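Local coordinates for catalase (Bacillus pumilus, PDB 4QOL), which breaks hydrogen peroxide down to water and oxygen at a buried heme and also shows peroxidase-like reactivity toward phenolic substrates, at residues A[462-465]-A[466-470]; A[421-424]-A[425-429]; A[157-161]-A[162-166]. One frame throughout, in Å; residues are numbered along the deposited sequence.

Contact 1: residues A[462-465]-A[466-470]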
loop_
_atom_site.group_PDB
_atom_site.type_symbol
_atom_site.label_atom_id
_atom_site.label_comp_id
_atom_site.label_asym_id
_atom_site.label_seq_id
_atom_site.Cartn_x
_atom_site.Cartn_y
_atom_site.Cartn_z
ATOM N N ASN A 462 41.268 -17.995 6.850
ATOM C CA ASN A 462 41.237 -16.563 6.560
ATOM C C ASN A 462 41.901 -15.746 7.661
ATOM O O ASN A 462 42.602 -14.791 7.378
ATOM C CB ASN A 462 39.760 -16.086 6.337
ATOM C CG ASN A 462 39.149 -16.579 5.029
ATOM O OD1 ASN A 462 39.831 -16.863 4.087
ATOM N ND2 ASN A 462 37.833 -16.574 4.962
ATOM N N PHE A 463 41.624 -16.085 8.913
ATOM C CA PHE A 463 42.224 -15.345 10.033
ATOM C C PHE A 463 43.729 -15.665 10.155
ATOM O O PHE A 463 44.507 -14.789 10.499
ATOM C CB PHE A 463 41.462 -15.641 11.336
ATOM C CG PHE A 463 40.023 -15.159 11.290
ATOM C CD1 PHE A 463 39.763 -13.856 11.033
ATOM C CD2 PHE A 463 38.941 -16.014 11.560
ATOM C CE1 PHE A 463 38.459 -13.368 10.998
ATOM C CE2 PHE A 463 37.602 -15.561 11.550
ATOM C CZ PHE A 463 37.380 -14.217 11.250
ATOM N N TYR A 464 44.126 -16.876 9.720
ATOM C CA TYR A 464 45.560 -17.237 9.679
ATOM C C TYR A 464 46.310 -16.299 8.668
ATOM O O TYR A 464 47.413 -15.820 8.938
ATOM C CB TYR A 464 45.718 -18.704 9.283
ATOM C CG TYR A 464 47.126 -19.228 9.535
ATOM C CD1 TYR A 464 48.129 -19.003 8.617
ATOM C CD2 TYR A 464 47.409 -19.856 10.714
ATOM C CE1 TYR A 464 49.420 -19.437 8.857
ATOM C CE2 TYR A 464 48.674 -20.326 10.970
ATOM C CZ TYR A 464 49.666 -20.090 10.067
ATOM O OH TYR A 464 50.917 -20.581 10.369
ATOM N N ARG A 465 45.683 -16.047 7.508
ATOM C CA ARG A 465 46.276 -15.170 6.511
ATOM C C ARG A 465 46.372 -13.762 7.008
ATOM O O ARG A 465 47.287 -13.014 6.585
ATOM C CB ARG A 465 45.466 -15.174 5.221
ATOM C CG ARG A 465 45.532 -16.490 4.499
ATOM C CD ARG A 465 44.731 -16.451 3.202
ATOM N NE ARG A 465 44.558 -17.829 2.769
ATOM C CZ ARG A 465 43.495 -18.643 2.856
ATOM N NH1 ARG A 465 42.254 -18.264 3.262
ATOM N NH2 ARG A 465 43.679 -19.899 2.419
ATOM N N ALA A 466 45.421 -13.326 7.818
ATOM C CA ALA A 466 45.513 -12.018 8.497
ATOM C C ALA A 466 46.742 -12.009 9.418
ATOM O O ALA A 466 47.595 -11.123 9.335
ATOM C CB ALA A 466 44.235 -11.740 9.295
ATOM N N ASP A 467 46.849 -12.999 10.269
ATOM C CA ASP A 467 47.986 -13.087 11.203
ATOM C C ASP A 467 48.114 -14.545 11.703
ATOM O O ASP A 467 47.145 -15.154 12.128
ATOM C CB ASP A 467 47.806 -12.066 12.349
ATOM C CG ASP A 467 48.892 -12.144 13.425
ATOM O OD1 ASP A 467 48.904 -13.129 14.207
ATOM O OD2 ASP A 467 49.742 -11.244 13.463
ATOM N N GLU A 468 49.322 -15.122 11.595
ATOM C CA GLU A 468 49.484 -16.564 11.910
ATOM C C GLU A 468 49.152 -16.897 13.349
ATOM O O GLU A 468 48.642 -17.975 13.583
ATOM C CB GLU A 468 50.901 -17.128 11.662
ATOM C CG GLU A 468 52.103 -16.338 12.192
ATOM C CD GLU A 468 53.446 -17.037 11.884
ATOM O OE1 GLU A 468 53.456 -18.280 11.665
ATOM O OE2 GLU A 468 54.505 -16.359 11.865
ATOM N N ASP A 469 49.442 -15.986 14.293
ATOM C CA ASP A 469 49.103 -16.184 15.702
ATOM C C ASP A 469 47.560 -16.184 15.921
ATOM O O ASP A 469 47.020 -17.065 16.587
ATOM C CB ASP A 469 49.751 -15.102 16.579
ATOM C CG ASP A 469 49.493 -15.305 18.087
ATOM O OD1 ASP A 469 49.964 -16.342 18.670
ATOM O OD2 ASP A 469 48.855 -14.422 18.743
ATOM N N TYR A 470 46.890 -15.199 15.299
ATOM C CA TYR A 470 45.426 -15.124 15.275
ATOM C C TYR A 470 44.861 -16.460 14.830
ATOM O O TYR A 470 44.060 -17.069 15.537
ATOM C CB TYR A 470 45.109 -13.974 14.307
ATOM C CG TYR A 470 43.640 -13.512 14.142
ATOM C CD1 TYR A 470 42.604 -14.021 14.912
ATOM C CD2 TYR A 470 43.350 -12.476 13.246
ATOM C CE1 TYR A 470 41.322 -13.591 14.748
ATOM C CE2 TYR A 470 42.061 -12.022 13.090
ATOM C CZ TYR A 470 41.048 -12.571 13.846
ATOM O OH TYR A 470 39.749 -12.060 13.708
#
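Phe463 lies against the ring of Tyr470 where helix 453-466 gives way to helix 468-478. Its CB sits over that ring, 3.8 Å from the centroid and 4° off the normal, in a CH-pi contact. CG runs out toward the phenol end, and CD1 comes nearest, 3.2 Å from Tyr470 OH and 3.3 Å from Tyr470 CZ. CE1 passes beside the same hydroxyl, and Phe463 CZ, the tip, is 4.0 Å from Tyr470 OH. The rings meet obliquely, their planes 32° apart. An extended first torsion (chi1 -174°) directs the Tyr470 ring back against Phe463, and its hydroxyl bonds to Thr179.

A second aromatic lies across the same corner: Glu468 CA sits 3.9 Å from the centroid of the Tyr464 ring, over its face, with Glu468 CB 3.6 Å from Tyr464 CZ. The backbone closes one last helical turn, Asp467 N donating to Phe463 O at 3.0 Å. Asp467 leaves helical geometry and becomes the N-cap of the next helix, its OD1 accepting from Tyr470 N at 3.1 Å and, weakly, from Asp469 N. OD2 pairs with Arg430, so the carboxylate probably stays charged and would interact favourably with the positive end of the helix dipole.

Contact 2: residues A[421-424]-A[425-429]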
loop_
_atom_site.group_PDB
_atom_site.type_symbol
_atom_site.label_atom_id
_atom_site.label_comp_id
_atom_site.label_asym_id
_atom_site.label_seq_id
_atom_site.Cartn_x
_atom_site.Cartn_y
_atom_site.Cartn_z
ATOM N N ASP A 421 42.828 -8.400 1.071
ATOM C CA ASP A 421 41.713 -8.760 1.992
ATOM C C ASP A 421 42.156 -9.051 3.402
ATOM O O ASP A 421 41.317 -9.031 4.285
ATOM C CB ASP A 421 40.931 -9.986 1.477
ATOM C CG ASP A 421 40.121 -9.694 0.226
ATOM O OD1 ASP A 421 39.743 -8.515 -0.014
ATOM O OD2 ASP A 421 39.825 -10.663 -0.501
ATOM N N PHE A 422 43.463 -9.287 3.622
ATOM C CA PHE A 422 43.965 -9.771 4.930
ATOM C C PHE A 422 44.876 -8.852 5.727
ATOM O O PHE A 422 44.970 -8.986 6.939
ATOM C CB PHE A 422 44.588 -11.156 4.789
ATOM C CG PHE A 422 43.755 -12.102 4.038
ATOM C CD1 PHE A 422 42.632 -12.655 4.631
ATOM C CD2 PHE A 422 44.009 -12.416 2.711
ATOM C CE1 PHE A 422 41.842 -13.545 3.961
ATOM C CE2 PHE A 422 43.174 -13.276 2.005
ATOM C CZ PHE A 422 42.064 -13.834 2.639
ATOM N N LYS A 423 45.534 -7.895 5.068
ATOM C CA LYS A 423 46.528 -7.127 5.733
ATOM C C LYS A 423 46.037 -6.310 6.912
ATOM O O LYS A 423 46.599 -6.379 7.987
ATOM C CB LYS A 423 47.260 -6.216 4.726
ATOM C CG LYS A 423 48.330 -5.393 5.406
ATOM C CD LYS A 423 49.278 -4.711 4.416
ATOM C CE LYS A 423 49.950 -3.529 5.093
ATOM N NZ LYS A 423 50.928 -2.859 4.184
ATOM N N GLN A 424 45.002 -5.493 6.701
ATOM C CA GLN A 424 44.509 -4.668 7.800
ATOM C C GLN A 424 43.880 -5.468 8.926
ATOM O O GLN A 424 43.902 -5.013 10.071
ATOM C CB GLN A 424 43.509 -3.630 7.249
ATOM C CG GLN A 424 44.173 -2.598 6.360
ATOM C CD GLN A 424 43.336 -1.359 6.191
ATOM O OE1 GLN A 424 42.180 -1.316 6.608
ATOM N NE2 GLN A 424 43.950 -0.270 5.648
ATOM N N ALA A 425 43.297 -6.635 8.634
ATOM C CA ALA A 425 42.772 -7.526 9.682
ATOM C C ALA A 425 43.925 -7.952 10.595
ATOM O O ALA A 425 43.743 -8.011 11.800
ATOM C CB ALA A 425 42.108 -8.729 9.092
ATOM N N GLY A 426 45.056 -8.252 10.007
ATOM C CA GLY A 426 46.240 -8.631 10.802
ATOM C C GLY A 426 46.709 -7.437 11.632
ATOM O O GLY A 426 47.128 -7.606 12.787
ATOM N N GLU A 427 46.708 -6.233 11.041
ATOM C CA GLU A 427 47.121 -5.052 11.784
ATOM C C GLU A 427 46.218 -4.758 12.936
ATOM O O GLU A 427 46.679 -4.428 14.036
ATOM C CB GLU A 427 47.230 -3.824 10.824
ATOM C CG GLU A 427 48.288 -3.998 9.750
ATOM C CD GLU A 427 48.277 -2.938 8.663
ATOM O OE1 GLU A 427 49.369 -2.720 8.054
ATOM O OE2 GLU A 427 47.205 -2.348 8.300
ATOM N N LYS A 428 44.903 -4.971 12.739
ATOM C CA LYS A 428 43.947 -4.791 13.825
ATOM C C LYS A 428 44.179 -5.805 14.911
ATOM O O LYS A 428 44.272 -5.427 16.097
ATOM C CB LYS A 428 42.498 -4.862 13.318
ATOM C CG LYS A 428 41.462 -4.556 14.386
ATOM C CD LYS A 428 41.562 -3.163 14.965
ATOM C CE LYS A 428 40.472 -2.975 16.042
ATOM N NZ LYS A 428 40.608 -1.647 16.680
ATOM N N TYR A 429 44.335 -7.065 14.525
ATOM C CA TYR A 429 44.610 -8.131 15.506
ATOM C C TYR A 429 45.806 -7.765 16.388
ATOM O O TYR A 429 45.779 -7.809 17.615
ATOM C CB TYR A 429 44.913 -9.462 14.790
ATOM C CG TYR A 429 45.309 -10.572 15.774
ATOM C CD1 TYR A 429 44.337 -11.183 16.551
ATOM C CD2 TYR A 429 46.619 -10.990 15.921
ATOM C CE1 TYR A 429 44.640 -12.203 17.471
ATOM C CE2 TYR A 429 46.934 -11.998 16.826
ATOM C CZ TYR A 429 45.950 -12.602 17.581
ATOM O OH TYR A 429 46.276 -13.665 18.492
HETATM O O HOH W 1 42.051 -6.823 6.033
HETATM O O HOH W 2 46.961 -0.653 5.883
#
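Lys423 and Glu427 meet one turn apart at the start of helix 423-431, and three kinds of interaction join the residues around them. The first is the set of backbone hydrogen bonds of the helix. Gly426 N donates to Phe422 O at 3.2 Å, Glu427 N to Lys423 O, and Lys428 N to Gln424 O at 2.8 Å, the shortest of the three; each closes a regular i to i+4 turn.

The second kind is charge and contact between side chains. Lys423 is stretched out, CG anti to the backbone N (chi1 -180°), and it meets Glu427 through its carbon chain: CE lies 3.1 Å from Glu427 OE1, whereas NZ stays 4.2 Å from that oxygen, too far for a salt bridge. The ammonium group instead pairs with Asp275, so the attraction to Glu427 is probably secondary. The other carboxylate oxygen, Glu427 OE2, rests 3.6 Å from Gln424 CG.

Water supplies the third kind. One molecule accepts from Gln424 NE2 and donates to Glu427 OE2, both at 3.0 Å, linking amide and carboxylate groups whose planes are 28° apart; Gln424 OE1 turns to the backbone N of Thr284. Another water accepts a hydrogen bond from Ala425 N at 2.9 Å and donates one to Asp421 O, standing in for a direct bond between these backbone atoms.

The inner side packs differently. Ala425 touches Ala466 of helix 453-466 and Thr175 and Thr179 of helix 175-181, and the Tyr429 ring stacks on Tyr470. This is the start of an amphipathic helix, with Lys423 and Glu427 on its exposed side and Ala425 and Tyr429 on its buried side, opening the helical C-terminal region of the catalase fold.

Contact 3: residues A[157-161]-A[162-166]. With ACT (acetate ion), chain J.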
loop_
_atom_site.group_PDB
_atom_site.type_symbol
_atom_site.label_atom_id
_atom_site.label_comp_id
_atom_site.label_asym_id
_atom_site.label_seq_id
_atom_site.Cartn_x
_atom_site.Cartn_y
_atom_site.Cartn_z
ATOM N N ASN A 157 13.221 -19.226 11.569
ATOM C CA ASN A 157 13.218 -17.901 12.241
ATOM C C ASN A 157 14.221 -17.758 13.364
ATOM O O ASN A 157 14.024 -16.915 14.270
ATOM C CB ASN A 157 11.770 -17.592 12.788
ATOM C CG ASN A 157 11.523 -16.136 13.010
ATOM O OD1 ASN A 157 10.848 -15.703 14.018
ATOM N ND2 ASN A 157 12.118 -15.330 12.148
ATOM N N ILE A 158 15.347 -18.494 13.302
ATOM C CA ILE A 158 16.437 -18.336 14.289
ATOM C C ILE A 158 17.747 -18.088 13.563
ATOM O O ILE A 158 18.029 -18.728 12.567
ATOM C CB ILE A 158 16.558 -19.594 15.206
ATOM C CG1 ILE A 158 15.207 -19.772 15.893
ATOM C CG2 ILE A 158 17.655 -19.394 16.270
ATOM C CD1 ILE A 158 15.192 -20.862 16.942
ATOM N N GLN A 159 18.511 -17.133 14.037
ATOM C CA GLN A 159 19.827 -16.848 13.414
ATOM C C GLN A 159 20.732 -18.053 13.557
ATOM O O GLN A 159 20.713 -18.742 14.598
ATOM C CB GLN A 159 20.481 -15.648 14.031
ATOM C CG GLN A 159 21.800 -15.273 13.394
ATOM C CD GLN A 159 22.437 -14.097 14.071
ATOM O OE1 GLN A 159 22.709 -14.104 15.290
ATOM N NE2 GLN A 159 22.645 -13.041 13.320
ATOM N N ASP A 160 21.482 -18.348 12.497
ATOM C CA ASP A 160 22.301 -19.560 12.434
ATOM C C ASP A 160 23.692 -19.192 11.986
ATOM O O ASP A 160 23.895 -18.850 10.805
ATOM C CB ASP A 160 21.651 -20.607 11.489
ATOM C CG ASP A 160 22.412 -21.943 11.483
ATOM O OD1 ASP A 160 23.494 -22.065 12.166
ATOM O OD2 ASP A 160 21.936 -22.903 10.783
ATOM N N PRO A 161 24.679 -19.208 12.908
ATOM C CA PRO A 161 26.076 -18.970 12.489
ATOM C C PRO A 161 26.573 -19.826 11.351
ATOM O O PRO A 161 27.443 -19.394 10.603
ATOM C CB PRO A 161 26.892 -19.251 13.767
ATOM C CG PRO A 161 25.863 -19.169 14.902
ATOM C CD PRO A 161 24.575 -19.601 14.338
ATOM N N ASP A 162 26.101 -21.042 11.197
ATOM C CA ASP A 162 26.536 -21.823 10.063
ATOM C C ASP A 162 26.177 -21.153 8.722
ATOM O O ASP A 162 26.942 -21.280 7.721
ATOM C CB ASP A 162 25.871 -23.198 10.141
ATOM C CG ASP A 162 26.384 -24.146 9.119
ATOM O OD1 ASP A 162 27.611 -24.349 8.987
ATOM O OD2 ASP A 162 25.555 -24.618 8.318
ATOM N N ARG A 163 25.087 -20.369 8.693
ATOM C CA ARG A 163 24.677 -19.695 7.466
ATOM C C ARG A 163 25.547 -18.464 7.187
ATOM O O ARG A 163 26.073 -18.273 6.065
ATOM C CB ARG A 163 23.198 -19.305 7.569
ATOM C CG ARG A 163 22.286 -20.532 7.651
ATOM C CD ARG A 163 20.852 -20.168 7.898
ATOM N NE ARG A 163 20.206 -19.746 6.638
ATOM C CZ ARG A 163 20.107 -18.468 6.217
ATOM N NH1 ARG A 163 19.635 -18.260 5.019
ATOM N NH2 ARG A 163 20.437 -17.449 7.006
ATOM N N TYR A 164 25.738 -17.581 8.182
ATOM C CA TYR A 164 26.504 -16.365 7.882
ATOM C C TYR A 164 27.975 -16.647 7.807
ATOM O O TYR A 164 28.703 -15.985 7.013
ATOM C CB TYR A 164 26.216 -15.215 8.850
ATOM C CG TYR A 164 26.396 -15.359 10.324
ATOM C CD1 TYR A 164 27.624 -15.246 10.898
ATOM C CD2 TYR A 164 25.302 -15.544 11.177
ATOM C CE1 TYR A 164 27.799 -15.316 12.273
ATOM C CE2 TYR A 164 25.442 -15.542 12.531
ATOM C CZ TYR A 164 26.696 -15.461 13.087
ATOM O OH TYR A 164 26.851 -15.487 14.486
ATOM N N TRP A 165 28.454 -17.655 8.565
ATOM C CA TRP A 165 29.842 -18.033 8.339
ATOM C C TRP A 165 30.100 -18.659 6.963
ATOM O O TRP A 165 31.176 -18.420 6.402
ATOM C CB TRP A 165 30.370 -18.944 9.472
ATOM C CG TRP A 165 30.700 -18.170 10.719
ATOM C CD1 TRP A 165 29.991 -18.139 11.886
ATOM C CD2 TRP A 165 31.806 -17.312 10.912
ATOM N NE1 TRP A 165 30.605 -17.314 12.798
ATOM C CE2 TRP A 165 31.722 -16.795 12.200
ATOM C CE3 TRP A 165 32.932 -16.958 10.115
ATOM C CZ2 TRP A 165 32.652 -15.871 12.701
ATOM C CZ3 TRP A 165 33.876 -16.112 10.635
ATOM C CH2 TRP A 165 33.719 -15.533 11.902
ATOM N N ASP A 166 29.119 -19.378 6.396
ATOM C CA ASP A 166 29.243 -19.895 5.045
ATOM C C ASP A 166 29.496 -18.711 4.112
ATOM O O ASP A 166 30.458 -18.681 3.341
ATOM C CB ASP A 166 28.012 -20.623 4.600
ATOM C CG ASP A 166 28.146 -21.300 3.218
ATOM O OD1 ASP A 166 29.268 -21.695 2.819
ATOM O OD2 ASP A 166 27.077 -21.600 2.632
HETATM C C ACT J . 25.577 -10.384 13.763
HETATM O O ACT J . 25.870 -9.179 13.697
HETATM O OXT ACT J . 24.355 -10.741 13.738
HETATM C CH3 ACT J . 26.740 -11.350 13.850
HETATM O O HOH W 3 21.235 -16.920 9.904
HETATM O O HOH W 4 22.787 -24.205 8.647
#
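Asp160 O receives two backbone N-H groups, from Arg163 at 2.9 Å and, weakly, from Tyr164 at 3.4 Å. Arg163 N lies well above the carbonyl plane. The Asp160 carboxylate adds a capping bond: OD1 accepts from Asp162 N at 3.0 Å, met from above its plane, while a water donates to both Asp160 OD2 and Asp162 OD2, bridging the two acids.

Behind the cap, Pro161 packs on Tyr164. Its CA lies over one face of the ring, 3.7 Å from the centroid and displaced toward the rim, and Pro161 CB is 3.9 Å from Tyr164 CZ. Tyr164 takes the crowded position, CG between the backbone N and the carbonyl carbon (chi1 57°), which folds the ring back over the proline. Gln159 CD comes to 3.7 Å from Tyr164 CE2, and its NE2 donates to an acetate, probably from the crystallisation liquor, and to Leu150 O. Tyr164 OH and Trp165 NE1 both bond to Asp447. A leucine in place of Tyr164 would probably leave Pro161 without its aromatic platform and deprive Asp447 of the hydroxyl it is bonded to.

Asp162, Arg163 and Asp166 turn to a second subunit, where Asp162 forms a salt bridge with Arg388 of that neighbouring subunit. The arrangement is an Asp N-cap with proline at the first helical position, opening helix 161-169 at a subunit interface of the catalase tetramer.

Along the chain the order is contact 3, contact 2, contact 1. Contact 3 starts helix 161-169 in the main catalase part of the chain, whereas the other two belong to its C-terminal catalase-related part. Contacts 1 and 2 are close neighbours, their centres about 8 Å apart, with helix 423-431 lying against the junction of helices 453-466 and 468-478; Tyr429 probably hydrogen-bonds through OH to Asp469 OD2. Contact 3 lies farther off, about 23 Å from contact 1 between centres, yet Trp165 packs against Phe463. Contacts 2 and 3 do not touch. Helix 161-169 therefore meets both the C-terminal helices and a second subunit, which probably links the helical region to the subunit interface.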